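Local atomic coordinates of DNA repair protein RAD2 (Saccharomyces cerevisiae, PDB entry 4Q0W), a protein that cuts single-stranded DNA as a magnesium-dependent endonuclease and is essential for the incision step in excision repair of damage by UV light, bulky adducts or cross-linking agents. Residues Glu171-Cys176 with Asp192-Leu197; Leu228-Met233 with Ala316-Glu321; Ser341-Lys344 with Gly348-His351. All coordinates share one frame; numbering follows the deposited sequence.

From the N terminus onward the three contacts follow in series, with none nested in or crossing another. Contact 1 closes a loop of 15 residues that holds strand 187-189, and brings the start of helix 172-181 to the short helix 194-197 at the metal site. Contact 2 spans 82 residues, many of them helical and none in strands, and ties the start of helix 230-240 to the end of helix 311-318. These two contacts touch through L197 and R230. Contact 3 closes only three residues, at the turn from helix 336-347 to helix 351-361, with its centre about 35 Å from that of contact 1.

Contact 1. Residues Glu171-Cys176 with Asp192-Leu197; sequences EAEAQC and DSDVFL. With CA (calcium ion), chain E; nucleotides of chain C.
E173 bends sharply at chi2 (96°) and D194 sets CG anti to its carbonyl carbon (chi1 -80°), which turns both carboxylates onto one calcium ion. E173 OE2 binds the metal at 2.2 Å and D194 OD2 at 2.5 Å, one oxygen from each group, with the carboxylate planes 32° apart. D194 OD2 also accepts a hydrogen bond from the N terminus, G1 N. Waters 1 and 2 are further ligands; water 2 donates to D192 OD2, and water 1, 2.7 Å from that oxygen, probably does too. OD2 stays 3.4 Å from the calcium, so D192 serves the ion through water. Its other oxygen, OD1, uses its anti lone pair to cap D194 N at 2.9 Å and steadies the turn into helix 194-197. Beside the metal ligands, V195 CG2 packs 4.0 Å from E173 O. S193 N donates an almost straight bond of 3.0 Å to OP1 of DA5 of chain C. The acids lie in the I-domain of an XPG/RAD2 nuclease, and D29 closes on E173 from strand 25-29. E173 probably serves the first magnesium and D194 the second; a calcium held between them is consistent with a two-metal site beside the DNA backbone.

Contact 2. Residues Leu228-Met233 with Ala316-Glu321; sequences LDRKNM and AYMRPE
An arginine lies flat against a methionine sulfur and reaches a helix end in this partly buried contact, which joins the first turn of helix 230-240 in the I-domain to the last turn of helix 311-318. R230 sends out an extended chain, with CG anti to the backbone N (chi1 -166°), and M318 arrives from the opposite direction. In M318 the bend at chi2 (-58°) carries SD over the centre of the guanidinium, 3.4 Å above its plane, and that at chi3 (-60°) turns CE toward NH2. The sulfur stands 3.5 Å from R230 CZ, while M318 CE lies 3.8 Å from R230 NH2. At the edge of the same flat group R230 NH1 has two acceptors. One is Y317 O at 3.0 Å, a weak bond because it is strongly bent. The other is water 3, in the guanidinium plane and 2.7 Å from NH1; it donates in turn to M318 O at 2.8 Å and so bridges the arginine to the next carbonyl. R230 NE donates to L197 O of helix 194-197, which helps to fix the rotation of the group. The helix that bears R230 begins with a capping box between D229 and N232: D229 OD1 accepts from N232 N at 2.7 Å, and N232 OD1 accepts from D229 N. Y317 points its ring inward onto L197 and I234, and its hydroxyl bonds S242 OG and, weakly, D194 OD1 of the metal site. The arginine's positive charge thus faces the C-terminal end of helix 311-318, touching Y317 O weakly and M318 O through water 3, where the helix dipole would probably favour it, while the sulfur covers one face of the cation.

Contact 3. Residues Ser341-Lys344 with Gly348-His351; sequences SFMK and GWPH
M343 and W349 run alongside each other in the same direction, in a Met-aromatic contact where G348, with positive phi, follows the C-terminal end of helix 336-347. The methyl does the touching: M343 CE sits 3.5 Å from the centroid of the six-membered ring of W349, almost on the ring normal, a CH-pi contact over one face. M343 SD is farther back and oblique, 5.1 Å from that centroid. Bends at chi2 and chi3 (-57° and -83°) lay the methyl against the indole, and the CB atoms of M343 and W349 approach to 4.0 Å. F58 meets the tryptophan edge-to-face and K353 makes a cation-pi contact with it, which places the indole between helices 52-66 and 351-361. Two backbone hydrogen bonds hold the turn that bears W349. G348 donates from N to K344 O at 2.8 Å, and W349 N reaches M343 O at 3.3 Å, each donor lying above the plane of the carbonyl it meets. K344 runs against the backbone of W349: its CA makes a CA-H...O contact of 3.3 Å with W349 O, and the bend at chi2 (77°) brings its CD close to the same oxygen. H351 presents its ring edge to K344 CB, with NE2 4.2 Å away. At the tip, K344 NZ donates to water 4 at 2.6 Å, and that water donates to G348 O.

Contact 1. Residues Glu171-Cys176 with Asp192-Leu197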
loop_
_atom_site.group_PDB
_atom_site.type_symbol
_atom_site.label_atom_id
_atom_site.label_comp_id
_atom_site.label_asym_id
_atom_site.label_seq_id
_atom_site.Cartn_x
_atom_site.Cartn_y
_atom_site.Cartn_z
ATOM N N GLU A 171 -31.759 4.127 9.159
ATOM C CA GLU A 171 -30.945 3.312 8.255
ATOM C C GLU A 171 -31.606 1.979 7.883
ATOM O O GLU A 171 -32.129 1.260 8.739
ATOM C CB GLU A 171 -29.549 3.077 8.832
ATOM C CG GLU A 171 -28.612 4.254 8.594
ATOM C CD GLU A 171 -27.419 4.245 9.520
ATOM O OE1 GLU A 171 -27.639 4.253 10.750
ATOM O OE2 GLU A 171 -26.271 4.228 9.021
ATOM N N ALA A 172 -31.581 1.660 6.596
ATOM C CA ALA A 172 -32.209 0.431 6.111
ATOM C C ALA A 172 -31.577 -0.832 6.711
ATOM O O ALA A 172 -32.296 -1.758 7.095
ATOM C CB ALA A 172 -32.176 0.391 4.599
ATOM N N GLU A 173 -30.246 -0.863 6.801
ATOM C CA GLU A 173 -29.543 -2.041 7.316
ATOM C C GLU A 173 -29.948 -2.341 8.748
ATOM O O GLU A 173 -30.079 -3.504 9.127
ATOM C CB GLU A 173 -28.015 -1.870 7.277
ATOM C CG GLU A 173 -27.474 -1.217 6.038
ATOM C CD GLU A 173 -27.266 0.264 6.236
ATOM O OE1 GLU A 173 -28.145 1.054 5.822
ATOM O OE2 GLU A 173 -26.225 0.634 6.821
ATOM N N ALA A 174 -30.120 -1.292 9.551
ATOM C CA ALA A 174 -30.561 -1.481 10.931
ATOM C C ALA A 174 -31.946 -2.112 10.948
ATOM O O ALA A 174 -32.205 -3.056 11.697
ATOM C CB ALA A 174 -30.557 -0.158 11.698
ATOM N N GLN A 175 -32.838 -1.585 10.122
ATOM C CA GLN A 175 -34.192 -2.130 10.051
ATOM C C GLN A 175 -34.177 -3.576 9.555
ATOM O O GLN A 175 -34.938 -4.413 10.054
ATOM C CB GLN A 175 -35.075 -1.270 9.153
ATOM C CG GLN A 175 -36.530 -1.758 9.079
ATOM C CD GLN A 175 -37.283 -1.485 10.367
ATOM O OE1 GLN A 175 -37.363 -0.336 10.817
ATOM N NE2 GLN A 175 -37.825 -2.535 10.975
ATOM N N CYS A 176 -33.301 -3.887 8.597
ATOM C CA CYS A 176 -33.184 -5.278 8.125
ATOM C C CYS A 176 -32.819 -6.220 9.274
ATOM O O CYS A 176 -33.430 -7.277 9.442
ATOM C CB CYS A 176 -32.155 -5.409 6.995
ATOM S SG CYS A 176 -32.645 -4.636 5.409
ATOM N N ASP A 192 -23.525 -4.206 2.723
ATOM C CA ASP A 192 -23.006 -3.207 3.655
ATOM C C ASP A 192 -22.687 -3.835 5.013
ATOM O O ASP A 192 -23.589 -4.273 5.726
ATOM C CB ASP A 192 -24.004 -2.057 3.820
ATOM C CG ASP A 192 -23.384 -0.842 4.524
ATOM O OD1 ASP A 192 -22.792 -1.012 5.606
ATOM O OD2 ASP A 192 -23.464 0.281 3.986
ATOM N N SER A 193 -21.407 -3.854 5.371
ATOM C CA SER A 193 -20.960 -4.492 6.615
ATOM C C SER A 193 -21.571 -3.930 7.899
ATOM O O SER A 193 -21.509 -4.585 8.938
ATOM C CB SER A 193 -19.432 -4.471 6.722
ATOM O OG SER A 193 -18.916 -3.150 6.587
ATOM N N ASP A 194 -22.166 -2.738 7.846
ATOM C CA ASP A 194 -22.826 -2.183 9.039
ATOM C C ASP A 194 -23.899 -3.099 9.610
ATOM O O ASP A 194 -24.202 -3.036 10.807
ATOM C CB ASP A 194 -23.473 -0.837 8.719
ATOM C CG ASP A 194 -22.480 0.279 8.719
ATOM O OD1 ASP A 194 -21.498 0.192 9.487
ATOM O OD2 ASP A 194 -22.666 1.237 7.950
ATOM N N VAL A 195 -24.492 -3.931 8.754
ATOM C CA VAL A 195 -25.587 -4.809 9.181
ATOM C C VAL A 195 -25.195 -5.725 10.359
ATOM O O VAL A 195 -26.028 -6.019 11.224
ATOM C CB VAL A 195 -26.146 -5.648 7.984
ATOM C CG1 VAL A 195 -25.077 -6.605 7.447
ATOM C CG2 VAL A 195 -27.381 -6.406 8.390
ATOM N N PHE A 196 -23.935 -6.163 10.409
ATOM C CA PHE A 196 -23.481 -7.000 11.527
ATOM C C PHE A 196 -23.506 -6.196 12.833
ATOM O O PHE A 196 -23.948 -6.697 13.867
ATOM C CB PHE A 196 -22.056 -7.523 11.296
ATOM C CG PHE A 196 -21.948 -8.551 10.183
ATOM C CD1 PHE A 196 -22.520 -9.807 10.320
ATOM C CD2 PHE A 196 -21.264 -8.255 9.016
ATOM C CE1 PHE A 196 -22.425 -10.744 9.298
ATOM C CE2 PHE A 196 -21.149 -9.192 7.992
ATOM C CZ PHE A 196 -21.736 -10.427 8.130
ATOM N N LEU A 197 -23.024 -4.952 12.771
ATOM C CA LEU A 197 -22.950 -4.086 13.953
ATOM C C LEU A 197 -24.337 -3.739 14.481
ATOM O O LEU A 197 -24.521 -3.583 15.691
ATOM C CB LEU A 197 -22.119 -2.822 13.667
ATOM C CG LEU A 197 -20.600 -3.045 13.728
ATOM C CD1 LEU A 197 -20.114 -3.997 12.630
ATOM C CD2 LEU A 197 -19.824 -1.730 13.666
HETATM CA CA CA E . -24.594 2.126 6.654
ATOM P P DA C 5 -18.891 -1.563 2.633
ATOM O OP1 DA C 5 -19.397 -2.641 3.538
ATOM O OP2 DA C 5 -17.965 -0.520 3.159
ATOM O "O5'" DA C 5 -18.173 -2.188 1.337
ATOM C "C5'" DA C 5 -18.922 -3.085 0.488
ATOM C "C4'" DA C 5 -18.055 -3.645 -0.621
ATOM O "O4'" DA C 5 -17.798 -2.610 -1.603
ATOM C "C3'" DA C 5 -16.689 -4.180 -0.191
ATOM O "O3'" DA C 5 -16.493 -5.428 -0.849
ATOM C "C2'" DA C 5 -15.702 -3.100 -0.658
ATOM C "C1'" DA C 5 -16.413 -2.526 -1.884
ATOM N N9 DA C 5 -16.176 -1.113 -2.192
ATOM C C8 DA C 5 -16.269 -0.041 -1.336
ATOM N N7 DA C 5 -16.029 1.115 -1.916
ATOM C C5 DA C 5 -15.775 0.782 -3.247
ATOM C C6 DA C 5 -15.447 1.560 -4.380
ATOM N N6 DA C 5 -15.327 2.896 -4.343
ATOM N N1 DA C 5 -15.256 0.910 -5.554
ATOM C C2 DA C 5 -15.387 -0.422 -5.588
ATOM N N3 DA C 5 -15.685 -1.258 -4.589
ATOM C C4 DA C 5 -15.866 -0.587 -3.434
ATOM P P DG C 4 -21.704 4.653 1.209
ATOM O OP1 DG C 4 -22.303 4.855 2.555
ATOM O OP2 DG C 4 -20.552 5.487 0.773
ATOM O "O5'" DG C 4 -21.274 3.122 1.047
ATOM C "C5'" DG C 4 -22.218 2.089 1.234
ATOM C "C4'" DG C 4 -21.523 0.778 0.916
ATOM O "O4'" DG C 4 -21.130 0.742 -0.484
ATOM C "C3'" DG C 4 -20.242 0.521 1.714
ATOM O "O3'" DG C 4 -20.223 -0.871 2.035
ATOM C "C2'" DG C 4 -19.109 0.931 0.762
ATOM C "C1'" DG C 4 -19.712 0.597 -0.603
ATOM N N9 DG C 4 -19.337 1.505 -1.685
ATOM C C8 DG C 4 -19.136 2.868 -1.626
ATOM N N7 DG C 4 -18.835 3.400 -2.783
ATOM C C5 DG C 4 -18.837 2.333 -3.666
ATOM C C6 DG C 4 -18.583 2.305 -5.056
ATOM O O6 DG C 4 -18.296 3.256 -5.797
ATOM N N1 DG C 4 -18.683 1.008 -5.564
ATOM C C2 DG C 4 -19.004 -0.116 -4.813
ATOM N N2 DG C 4 -19.066 -1.300 -5.463
ATOM N N3 DG C 4 -19.251 -0.095 -3.503
ATOM C C4 DG C 4 -19.152 1.161 -3.004
HETATM O O HOH W 1 -22.954 2.760 4.923
HETATM O O HOH W 2 -25.182 2.850 4.472
#

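Contact 2. Residues Leu228-Met233 with Ala316-Glu321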
loop_
_atom_site.group_PDB
_atom_site.type_symbol
_atom_site.label_atom_id
_atom_site.label_comp_id
_atom_site.label_asym_id
_atom_site.label_seq_id
_atom_site.Cartn_x
_atom_site.Cartn_y
_atom_site.Cartn_z
ATOM N N LEU A 228 -14.867 -12.770 17.363
ATOM C CA LEU A 228 -15.445 -11.425 17.400
ATOM C C LEU A 228 -16.928 -11.463 17.705
ATOM O O LEU A 228 -17.711 -12.058 16.945
ATOM C CB LEU A 228 -15.195 -10.687 16.078
ATOM C CG LEU A 228 -13.719 -10.487 15.718
ATOM C CD1 LEU A 228 -13.540 -9.867 14.328
ATOM C CD2 LEU A 228 -13.042 -9.630 16.776
ATOM N N ASP A 229 -17.329 -10.841 18.814
ATOM C CA ASP A 229 -18.757 -10.696 19.082
ATOM C C ASP A 229 -19.241 -9.326 18.605
ATOM O O ASP A 229 -18.474 -8.569 18.001
ATOM C CB ASP A 229 -19.102 -10.950 20.557
ATOM C CG ASP A 229 -18.485 -9.924 21.505
ATOM O OD1 ASP A 229 -17.924 -8.897 21.051
ATOM O OD2 ASP A 229 -18.575 -10.146 22.731
ATOM N N ARG A 230 -20.493 -8.999 18.891
ATOM C CA ARG A 230 -21.065 -7.753 18.400
ATOM C C ARG A 230 -20.342 -6.537 18.972
ATOM O O ARG A 230 -20.002 -5.606 18.235
ATOM C CB ARG A 230 -22.563 -7.696 18.700
ATOM C CG ARG A 230 -23.298 -6.604 17.923
ATOM C CD ARG A 230 -24.778 -6.667 18.181
ATOM N NE ARG A 230 -25.458 -5.471 17.704
ATOM C CZ ARG A 230 -26.739 -5.216 17.931
ATOM N NH1 ARG A 230 -27.289 -4.103 17.468
ATOM N NH2 ARG A 230 -27.473 -6.083 18.620
ATOM N N LYS A 231 -20.077 -6.556 20.277
ATOM C CA LYS A 231 -19.353 -5.447 20.905
ATOM C C LYS A 231 -17.946 -5.310 20.320
ATOM O O LYS A 231 -17.487 -4.193 20.069
ATOM C CB LYS A 231 -19.300 -5.592 22.434
ATOM C CG LYS A 231 -18.517 -4.460 23.108
ATOM C CD LYS A 231 -18.501 -4.578 24.630
ATOM C CE LYS A 231 -17.447 -3.651 25.250
ATOM N N ASN A 232 -17.264 -6.435 20.092
ATOM C CA ASN A 232 -15.963 -6.400 19.432
ATOM C C ASN A 232 -16.024 -5.685 18.080
ATOM O O ASN A 232 -15.142 -4.882 17.751
ATOM C CB ASN A 232 -15.432 -7.808 19.158
ATOM C CG ASN A 232 -15.018 -8.565 20.420
ATOM O OD1 ASN A 232 -15.076 -9.794 20.432
ATOM N ND2 ASN A 232 -14.582 -7.850 21.466
ATOM N N MET A 233 -17.037 -6.026 17.280
ATOM C CA MET A 233 -17.210 -5.430 15.953
ATOM C C MET A 233 -17.473 -3.931 16.069
ATOM O O MET A 233 -16.961 -3.131 15.282
ATOM C CB MET A 233 -18.358 -6.115 15.199
ATOM C CG MET A 233 -18.032 -7.559 14.782
ATOM S SD MET A 233 -19.320 -8.335 13.767
ATOM C CE MET A 233 -20.612 -8.536 14.976
ATOM N N ALA A 316 -25.517 3.998 19.080
ATOM C CA ALA A 316 -26.074 4.152 17.730
ATOM C C ALA A 316 -26.185 2.799 17.029
ATOM O O ALA A 316 -27.121 2.556 16.255
ATOM C CB ALA A 316 -25.224 5.114 16.898
ATOM N N TYR A 317 -25.220 1.922 17.290
ATOM C CA TYR A 317 -25.273 0.570 16.747
ATOM C C TYR A 317 -26.184 -0.360 17.544
ATOM O O TYR A 317 -26.874 -1.204 16.965
ATOM C CB TYR A 317 -23.870 -0.028 16.681
ATOM C CG TYR A 317 -23.025 0.486 15.532
ATOM C CD1 TYR A 317 -23.441 0.332 14.205
ATOM C CD2 TYR A 317 -21.801 1.100 15.765
ATOM C CE1 TYR A 317 -22.656 0.798 13.144
ATOM C CE2 TYR A 317 -21.007 1.561 14.715
ATOM C CZ TYR A 317 -21.440 1.405 13.411
ATOM O OH TYR A 317 -20.655 1.856 12.373
ATOM N N MET A 318 -26.174 -0.223 18.870
ATOM C CA MET A 318 -26.974 -1.101 19.739
ATOM C C MET A 318 -28.451 -0.722 19.812
ATOM O O MET A 318 -29.306 -1.587 20.002
ATOM C CB MET A 318 -26.399 -1.145 21.159
ATOM C CG MET A 318 -25.088 -1.884 21.249
ATOM S SD MET A 318 -25.250 -3.571 20.653
ATOM C CE MET A 318 -26.493 -4.221 21.776
ATOM N N ARG A 319 -28.751 0.564 19.657
ATOM C CA ARG A 319 -30.129 1.031 19.755
ATOM C C ARG A 319 -30.502 1.933 18.599
ATOM O O ARG A 319 -30.953 3.054 18.810
ATOM C CB ARG A 319 -30.359 1.782 21.076
ATOM C CG ARG A 319 -30.280 0.892 22.309
ATOM C CD ARG A 319 -30.348 1.698 23.605
ATOM N NE ARG A 319 -31.588 2.454 23.726
ATOM C CZ ARG A 319 -31.677 3.777 23.622
ATOM N NH1 ARG A 319 -30.596 4.503 23.403
ATOM N NH2 ARG A 319 -32.855 4.380 23.745
ATOM N N PRO A 320 -30.347 1.438 17.365
ATOM C CA PRO A 320 -30.758 2.297 16.253
ATOM C C PRO A 320 -32.271 2.533 16.278
ATOM O O PRO A 320 -33.030 1.791 16.903
ATOM C CB PRO A 320 -30.386 1.466 15.021
ATOM C CG PRO A 320 -30.551 0.035 15.492
ATOM C CD PRO A 320 -30.073 0.055 16.931
ATOM N N GLU A 321 -32.701 3.577 15.597
ATOM C CA GLU A 321 -34.114 3.872 15.499
ATOM C C GLU A 321 -34.686 2.940 14.435
ATOM O O GLU A 321 -34.427 3.132 13.249
ATOM C CB GLU A 321 -34.266 5.328 15.075
ATOM C CG GLU A 321 -35.595 5.979 15.373
ATOM C CD GLU A 321 -35.602 7.439 14.948
ATOM O OE1 GLU A 321 -34.612 8.150 15.257
ATOM O OE2 GLU A 321 -36.582 7.864 14.294
HETATM O O HOH W 3 -29.806 -3.776 18.376
#

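Contact 3. Residues Ser341-Lys344 with Gly348-His351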
loop_
_atom_site.group_PDB
_atom_site.type_symbol
_atom_site.label_atom_id
_atom_site.label_comp_id
_atom_site.label_asym_id
_atom_site.label_seq_id
_atom_site.Cartn_x
_atom_site.Cartn_y
_atom_site.Cartn_z
ATOM N N SER A 341 -48.110 -2.215 -18.565
ATOM C CA SER A 341 -48.296 -0.791 -18.803
ATOM C C SER A 341 -47.201 0.056 -18.127
ATOM O O SER A 341 -46.772 1.083 -18.672
ATOM C CB SER A 341 -49.703 -0.351 -18.378
ATOM O OG SER A 341 -50.003 -0.763 -17.056
ATOM N N PHE A 342 -46.730 -0.382 -16.960
ATOM C CA PHE A 342 -45.666 0.344 -16.256
ATOM C C PHE A 342 -44.388 0.398 -17.068
ATOM O O PHE A 342 -43.822 1.474 -17.267
ATOM C CB PHE A 342 -45.367 -0.282 -14.895
ATOM C CG PHE A 342 -44.355 0.495 -14.082
ATOM C CD1 PHE A 342 -44.767 1.536 -13.262
ATOM C CD2 PHE A 342 -42.993 0.192 -14.151
ATOM C CE1 PHE A 342 -43.843 2.263 -12.501
ATOM C CE2 PHE A 342 -42.053 0.918 -13.396
ATOM C CZ PHE A 342 -42.485 1.954 -12.572
ATOM N N MET A 343 -43.918 -0.771 -17.506
ATOM C CA MET A 343 -42.701 -0.859 -18.310
ATOM C C MET A 343 -42.855 -0.174 -19.676
ATOM O O MET A 343 -41.889 0.377 -20.228
ATOM C CB MET A 343 -42.283 -2.324 -18.498
ATOM C CG MET A 343 -41.925 -3.045 -17.194
ATOM S SD MET A 343 -40.602 -2.226 -16.269
ATOM C CE MET A 343 -39.143 -2.889 -17.096
ATOM N N LYS A 344 -44.068 -0.210 -20.217
ATOM C CA LYS A 344 -44.361 0.469 -21.480
ATOM C C LYS A 344 -44.137 1.954 -21.291
ATOM O O LYS A 344 -43.361 2.583 -22.010
ATOM C CB LYS A 344 -45.824 0.239 -21.862
ATOM C CG LYS A 344 -46.258 0.984 -23.104
ATOM C CD LYS A 344 -45.755 0.286 -24.346
ATOM C CE LYS A 344 -46.365 0.910 -25.599
ATOM N NZ LYS A 344 -45.802 0.290 -26.830
ATOM N N GLY A 348 -40.636 2.188 -22.600
ATOM C CA GLY A 348 -41.000 1.923 -23.979
ATOM C C GLY A 348 -41.079 0.444 -24.322
ATOM O O GLY A 348 -41.186 0.085 -25.500
ATOM N N TRP A 349 -41.034 -0.419 -23.308
ATOM C CA TRP A 349 -41.094 -1.862 -23.539
ATOM C C TRP A 349 -42.454 -2.291 -24.074
ATOM O O TRP A 349 -43.463 -2.120 -23.383
ATOM C CB TRP A 349 -40.876 -2.619 -22.233
ATOM C CG TRP A 349 -39.470 -2.664 -21.724
ATOM C CD1 TRP A 349 -38.466 -1.773 -21.970
ATOM C CD2 TRP A 349 -38.918 -3.668 -20.860
ATOM N NE1 TRP A 349 -37.316 -2.165 -21.313
ATOM C CE2 TRP A 349 -37.569 -3.328 -20.627
ATOM C CE3 TRP A 349 -39.436 -4.829 -20.267
ATOM C CZ2 TRP A 349 -36.732 -4.101 -19.818
ATOM C CZ3 TRP A 349 -38.597 -5.603 -19.468
ATOM C CH2 TRP A 349 -37.265 -5.231 -19.252
ATOM N N PRO A 350 -42.494 -2.888 -25.283
ATOM C CA PRO A 350 -43.790 -3.429 -25.715
ATOM C C PRO A 350 -44.223 -4.547 -24.768
ATOM O O PRO A 350 -43.362 -5.199 -24.170
ATOM C CB PRO A 350 -43.504 -3.981 -27.121
ATOM C CG PRO A 350 -42.020 -4.109 -27.218
ATOM C CD PRO A 350 -41.439 -3.064 -26.298
ATOM N N HIS A 351 -45.527 -4.750 -24.611
ATOM C CA HIS A 351 -46.029 -5.771 -23.693
ATOM C C HIS A 351 -45.414 -7.156 -23.929
ATOM O O HIS A 351 -45.137 -7.891 -22.972
ATOM C CB HIS A 351 -47.555 -5.848 -23.748
ATOM C CG HIS A 351 -48.238 -4.617 -23.236
ATOM N ND1 HIS A 351 -49.600 -4.547 -23.038
ATOM C CD2 HIS A 351 -47.739 -3.409 -22.879
ATOM C CE1 HIS A 351 -49.914 -3.347 -22.578
ATOM N NE2 HIS A 351 -48.803 -2.637 -22.474
HETATM O O HOH W 4 -43.208 0.049 -27.131
#